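Local coordinates for stomatin operon partner protein (PDB 3WWV), which is a membrane-bound serine protease cleaving preferentially near hydrophobic or aromatic residues, represented here by its C-terminal OB-fold domain, at residues M10-E24 against K28-G42. Numbering follows the deposited sequence.
Sequences MIGLIGTVVEELNPE and KVRGELWKARSKFNG
T16 and K28 form a hydrogen-bonded antiparallel pair between the first two strands of this OB-fold beta barrel: K28 N reaches T16 O at 2.8 Å, nearly straight and in the carbonyl plane, and T16 N returns a bond to K28 O. G15 suits its place because a side chain there would collide with V29 CG2 and K28 O. One water extends the pairing, donating to I14 O and accepting from R30 N. Farther along, S38 N at the end of strand 32-38 gives a 3.0 Å bond to P23 O, beside the non-hydrogen-bonded pair E24-R37. S38 OG, turned between its backbone N and carbonyl carbon (chi1 61°), bonds N41 O at 2.6 Å, closing the turn after the strand, and also packs against P23 CB; farther on, N22 CA makes a CA-H...O contact with G42 O. Replacing S38 by an alanine would probably cost N41 O this partner and let the 39-42 loop drift from P23. E24 and R37 lie side by side through their methylenes; their charges stay beyond salt-bridge range, and the guanidinium is claimed by D56. Where the chain turns a corner, V18 sets CG1 on K28 CB and CG2 on L33 CD2, and L21 CD2 lies loosely beside A36 CB and S38 N. At the opposite end L13 CD1 packs on V29 CG1, 3.7 Å away. M10, bent at chi2 (-52°) and chi3, curls toward W34. Its SD obliquely approaches R30 NH2, which is salt-bridged to E32, and makes an oblique Met-aromatic contact with the six-membered ring; CE makes a CH-pi contact over the five-membered ring, 3.9 Å from its centroid.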
# COMPACT_ATOMS: atom_id res chain seq x y z
N MET A 10 4.19 -9.28 -2.21
CA MET A 10 4.91 -8.01 -2.34
C MET A 10 4.17 -6.81 -1.75
O MET A 10 4.81 -5.88 -1.24
CB MET A 10 5.25 -7.71 -3.81
CG MET A 10 6.08 -8.77 -4.52
SD MET A 10 7.55 -9.20 -3.60
CE MET A 10 8.52 -7.70 -3.71
N ILE A 11 2.84 -6.82 -1.82
CA ILE A 11 2.05 -5.67 -1.44
C ILE A 11 2.14 -5.41 0.08
O ILE A 11 1.98 -6.32 0.89
CB ILE A 11 0.60 -5.78 -1.98
CG1 ILE A 11 0.62 -5.65 -3.50
CG2 ILE A 11 -0.29 -4.69 -1.39
CD1 ILE A 11 -0.71 -5.87 -4.18
N GLY A 12 2.43 -4.17 0.44
CA GLY A 12 2.57 -3.80 1.84
C GLY A 12 4.01 -3.71 2.32
O GLY A 12 4.27 -3.10 3.35
N LEU A 13 4.94 -4.32 1.59
CA LEU A 13 6.36 -4.29 1.98
C LEU A 13 6.98 -2.91 1.79
O LEU A 13 6.51 -2.10 0.98
CB LEU A 13 7.18 -5.32 1.18
CG LEU A 13 6.92 -6.80 1.45
CD1 LEU A 13 7.77 -7.69 0.55
CD2 LEU A 13 7.15 -7.16 2.92
N ILE A 14 8.05 -2.65 2.55
CA ILE A 14 8.84 -1.43 2.40
C ILE A 14 10.10 -1.75 1.58
O ILE A 14 10.65 -2.85 1.67
CB ILE A 14 9.17 -0.78 3.77
CG1 ILE A 14 9.53 0.70 3.61
CG2 ILE A 14 10.28 -1.54 4.49
CD1 ILE A 14 9.64 1.46 4.92
N GLY A 15 10.52 -0.80 0.76
CA GLY A 15 11.76 -0.91 0.01
C GLY A 15 12.49 0.42 -0.04
O GLY A 15 12.06 1.42 0.53
N THR A 16 13.63 0.43 -0.74
CA THR A 16 14.43 1.63 -0.84
C THR A 16 14.72 1.84 -2.31
O THR A 16 15.03 0.88 -3.02
CB THR A 16 15.75 1.47 -0.07
OG1 THR A 16 15.45 0.99 1.25
CG2 THR A 16 16.49 2.79 0.05
N VAL A 17 14.56 3.07 -2.77
CA VAL A 17 14.88 3.40 -4.16
C VAL A 17 16.38 3.25 -4.35
O VAL A 17 17.17 3.82 -3.59
CB VAL A 17 14.43 4.83 -4.54
CG1 VAL A 17 14.82 5.14 -5.98
CG2 VAL A 17 12.93 5.03 -4.32
N VAL A 18 16.77 2.47 -5.36
CA VAL A 18 18.18 2.31 -5.74
C VAL A 18 18.48 3.04 -7.05
O VAL A 18 19.61 3.47 -7.29
CB VAL A 18 18.63 0.83 -5.75
CG1 VAL A 18 18.57 0.24 -4.35
CG2 VAL A 18 17.75 -0.02 -6.67
N GLU A 19 17.45 3.21 -7.88
CA GLU A 19 17.55 4.06 -9.06
C GLU A 19 16.28 4.92 -9.16
O GLU A 19 15.18 4.38 -9.28
CB GLU A 19 17.74 3.21 -10.32
CG GLU A 19 17.74 4.02 -11.61
CD GLU A 19 17.92 3.14 -12.84
OE1 GLU A 19 19.08 2.84 -13.19
OE2 GLU A 19 16.90 2.78 -13.46
N GLU A 20 16.46 6.24 -9.12
CA GLU A 20 15.36 7.21 -9.05
C GLU A 20 14.12 6.81 -9.85
O GLU A 20 14.22 6.44 -11.03
CB GLU A 20 15.83 8.61 -9.48
CG GLU A 20 14.80 9.71 -9.29
CD GLU A 20 15.31 11.08 -9.71
OE1 GLU A 20 15.47 11.32 -10.94
OE2 GLU A 20 15.52 11.93 -8.82
N LEU A 21 12.97 6.90 -9.18
CA LEU A 21 11.67 6.68 -9.79
C LEU A 21 11.17 7.97 -10.43
O LEU A 21 10.77 8.89 -9.72
CB LEU A 21 10.67 6.19 -8.74
CG LEU A 21 10.62 4.72 -8.38
CD1 LEU A 21 11.99 4.09 -8.17
CD2 LEU A 21 9.76 4.54 -7.15
N ASN A 22 11.20 8.03 -11.75
CA ASN A 22 10.89 9.28 -12.45
C ASN A 22 9.97 9.20 -13.68
O ASN A 22 10.31 9.76 -14.71
CB ASN A 22 12.20 9.97 -12.84
CG ASN A 22 13.14 9.05 -13.61
OD1 ASN A 22 14.35 9.01 -13.34
ND2 ASN A 22 12.60 8.30 -14.58
N PRO A 23 8.79 8.53 -13.57
CA PRO A 23 8.18 7.84 -12.43
C PRO A 23 8.64 6.38 -12.31
O PRO A 23 8.38 5.74 -11.29
CB PRO A 23 6.68 7.90 -12.76
CG PRO A 23 6.63 7.87 -14.25
CD PRO A 23 7.92 8.46 -14.77
N GLU A 24 9.33 5.88 -13.34
CA GLU A 24 9.85 4.51 -13.37
C GLU A 24 11.31 4.42 -12.93
O GLU A 24 12.10 5.34 -13.14
CB GLU A 24 9.65 3.89 -14.76
CG GLU A 24 8.20 3.60 -15.10
CD GLU A 24 7.98 3.10 -16.53
OE1 GLU A 24 8.52 3.70 -17.48
OE2 GLU A 24 7.25 2.09 -16.70
N LYS A 28 14.96 -1.75 -4.11
CA LYS A 28 15.37 -2.95 -3.42
C LYS A 28 14.33 -3.30 -2.37
O LYS A 28 14.02 -2.49 -1.50
CB LYS A 28 16.75 -2.76 -2.79
CG LYS A 28 17.54 -4.06 -2.64
CD LYS A 28 18.99 -3.78 -2.26
CE LYS A 28 19.82 -5.06 -2.26
NZ LYS A 28 20.00 -5.61 -3.64
N VAL A 29 13.74 -4.48 -2.49
CA VAL A 29 12.79 -4.96 -1.50
C VAL A 29 13.25 -6.33 -1.03
O VAL A 29 13.42 -7.24 -1.85
CB VAL A 29 11.35 -5.05 -2.04
CG1 VAL A 29 10.44 -5.72 -1.02
CG2 VAL A 29 10.81 -3.66 -2.34
N ARG A 30 13.41 -6.45 0.29
CA ARG A 30 14.15 -7.56 0.92
C ARG A 30 15.58 -7.49 0.38
O ARG A 30 16.25 -6.47 0.54
CB ARG A 30 13.46 -8.91 0.68
CG ARG A 30 12.04 -8.99 1.23
CD ARG A 30 11.26 -10.17 0.65
NE ARG A 30 11.07 -10.06 -0.80
CZ ARG A 30 10.29 -10.86 -1.53
NH1 ARG A 30 9.59 -11.84 -0.97
NH2 ARG A 30 10.20 -10.67 -2.83
N GLY A 31 16.05 -8.55 -0.27
CA GLY A 31 17.36 -8.50 -0.88
C GLY A 31 17.30 -8.27 -2.38
O GLY A 31 18.33 -8.02 -3.01
N GLU A 32 16.10 -8.35 -2.94
CA GLU A 32 15.89 -8.38 -4.39
C GLU A 32 15.79 -7.00 -5.02
O GLU A 32 15.18 -6.08 -4.46
CB GLU A 32 14.59 -9.13 -4.73
CG GLU A 32 14.56 -10.62 -4.45
CD GLU A 32 13.26 -11.25 -4.93
OE1 GLU A 32 13.15 -11.57 -6.14
OE2 GLU A 32 12.34 -11.43 -4.10
N LEU A 33 16.36 -6.88 -6.21
CA LEU A 33 16.13 -5.71 -7.05
C LEU A 33 14.84 -5.88 -7.83
O LEU A 33 14.61 -6.94 -8.43
CB LEU A 33 17.28 -5.49 -8.01
CG LEU A 33 18.63 -5.01 -7.50
CD1 LEU A 33 19.57 -4.88 -8.68
CD2 LEU A 33 18.51 -3.69 -6.75
N TRP A 34 14.01 -4.84 -7.84
CA TRP A 34 12.77 -4.83 -8.61
C TRP A 34 12.60 -3.57 -9.45
O TRP A 34 13.01 -2.48 -9.05
CB TRP A 34 11.57 -4.92 -7.67
CG TRP A 34 11.31 -6.27 -7.13
CD1 TRP A 34 11.92 -6.85 -6.06
CD2 TRP A 34 10.34 -7.20 -7.61
NE1 TRP A 34 11.39 -8.10 -5.85
CE2 TRP A 34 10.43 -8.35 -6.79
CE3 TRP A 34 9.42 -7.19 -8.67
CZ2 TRP A 34 9.62 -9.47 -7.00
CZ3 TRP A 34 8.61 -8.30 -8.87
CH2 TRP A 34 8.72 -9.43 -8.04
N LYS A 35 11.98 -3.72 -10.62
CA LYS A 35 11.47 -2.59 -11.38
C LYS A 35 10.32 -2.02 -10.57
O LYS A 35 9.55 -2.76 -9.96
CB LYS A 35 10.97 -3.03 -12.75
CG LYS A 35 12.05 -3.34 -13.77
CD LYS A 35 11.43 -3.77 -15.09
CE LYS A 35 12.41 -3.58 -16.24
NZ LYS A 35 11.73 -3.10 -17.49
N ALA A 36 10.21 -0.69 -10.55
CA ALA A 36 9.18 -0.03 -9.77
C ALA A 36 8.71 1.25 -10.44
O ALA A 36 9.43 1.84 -11.26
CB ALA A 36 9.65 0.25 -8.35
N ARG A 37 7.50 1.67 -10.09
CA ARG A 37 6.85 2.84 -10.67
C ARG A 37 6.08 3.54 -9.55
O ARG A 37 5.32 2.90 -8.84
CB ARG A 37 5.90 2.38 -11.79
CG ARG A 37 5.23 3.49 -12.59
CD ARG A 37 4.61 2.97 -13.88
NE ARG A 37 3.33 2.27 -13.69
CZ ARG A 37 3.06 1.02 -14.11
NH1 ARG A 37 3.96 0.29 -14.75
NH2 ARG A 37 1.86 0.51 -13.87
N SER A 38 6.29 4.84 -9.37
CA SER A 38 5.53 5.56 -8.35
C SER A 38 4.11 5.77 -8.83
O SER A 38 3.89 6.10 -10.00
CB SER A 38 6.18 6.90 -8.01
OG SER A 38 6.23 7.73 -9.14
N LYS A 39 3.14 5.56 -7.94
CA LYS A 39 1.73 5.64 -8.32
C LYS A 39 1.26 7.04 -8.73
O LYS A 39 0.55 7.17 -9.72
CB LYS A 39 0.82 5.09 -7.23
CG LYS A 39 -0.59 4.83 -7.74
CD LYS A 39 -1.49 4.22 -6.69
CE LYS A 39 -2.93 4.29 -7.14
NZ LYS A 39 -3.26 3.23 -8.13
N PHE A 40 1.65 8.07 -7.99
CA PHE A 40 1.17 9.43 -8.28
C PHE A 40 2.31 10.36 -8.59
O PHE A 40 2.26 11.10 -9.59
CB PHE A 40 0.43 10.05 -7.10
CG PHE A 40 -0.57 9.15 -6.46
CD1 PHE A 40 -1.84 9.02 -7.01
CD2 PHE A 40 -0.25 8.47 -5.30
CE1 PHE A 40 -2.77 8.21 -6.41
CE2 PHE A 40 -1.18 7.66 -4.69
CZ PHE A 40 -2.44 7.52 -5.25
N ASN A 41 3.32 10.35 -7.70
CA ASN A 41 4.46 11.26 -7.74
C ASN A 41 5.20 11.21 -9.07
O ASN A 41 5.36 10.15 -9.66
CB ASN A 41 5.45 10.94 -6.61
CG ASN A 41 5.02 11.51 -5.26
OD1 ASN A 41 5.69 11.29 -4.25
ND2 ASN A 41 3.89 12.23 -5.24
N GLY A 42 5.64 12.37 -9.53
CA GLY A 42 6.44 12.45 -10.75
C GLY A 42 7.85 11.92 -10.55
O GLY A 42 8.48 11.49 -11.52
O HOH W 1 13.03 -4.30 2.26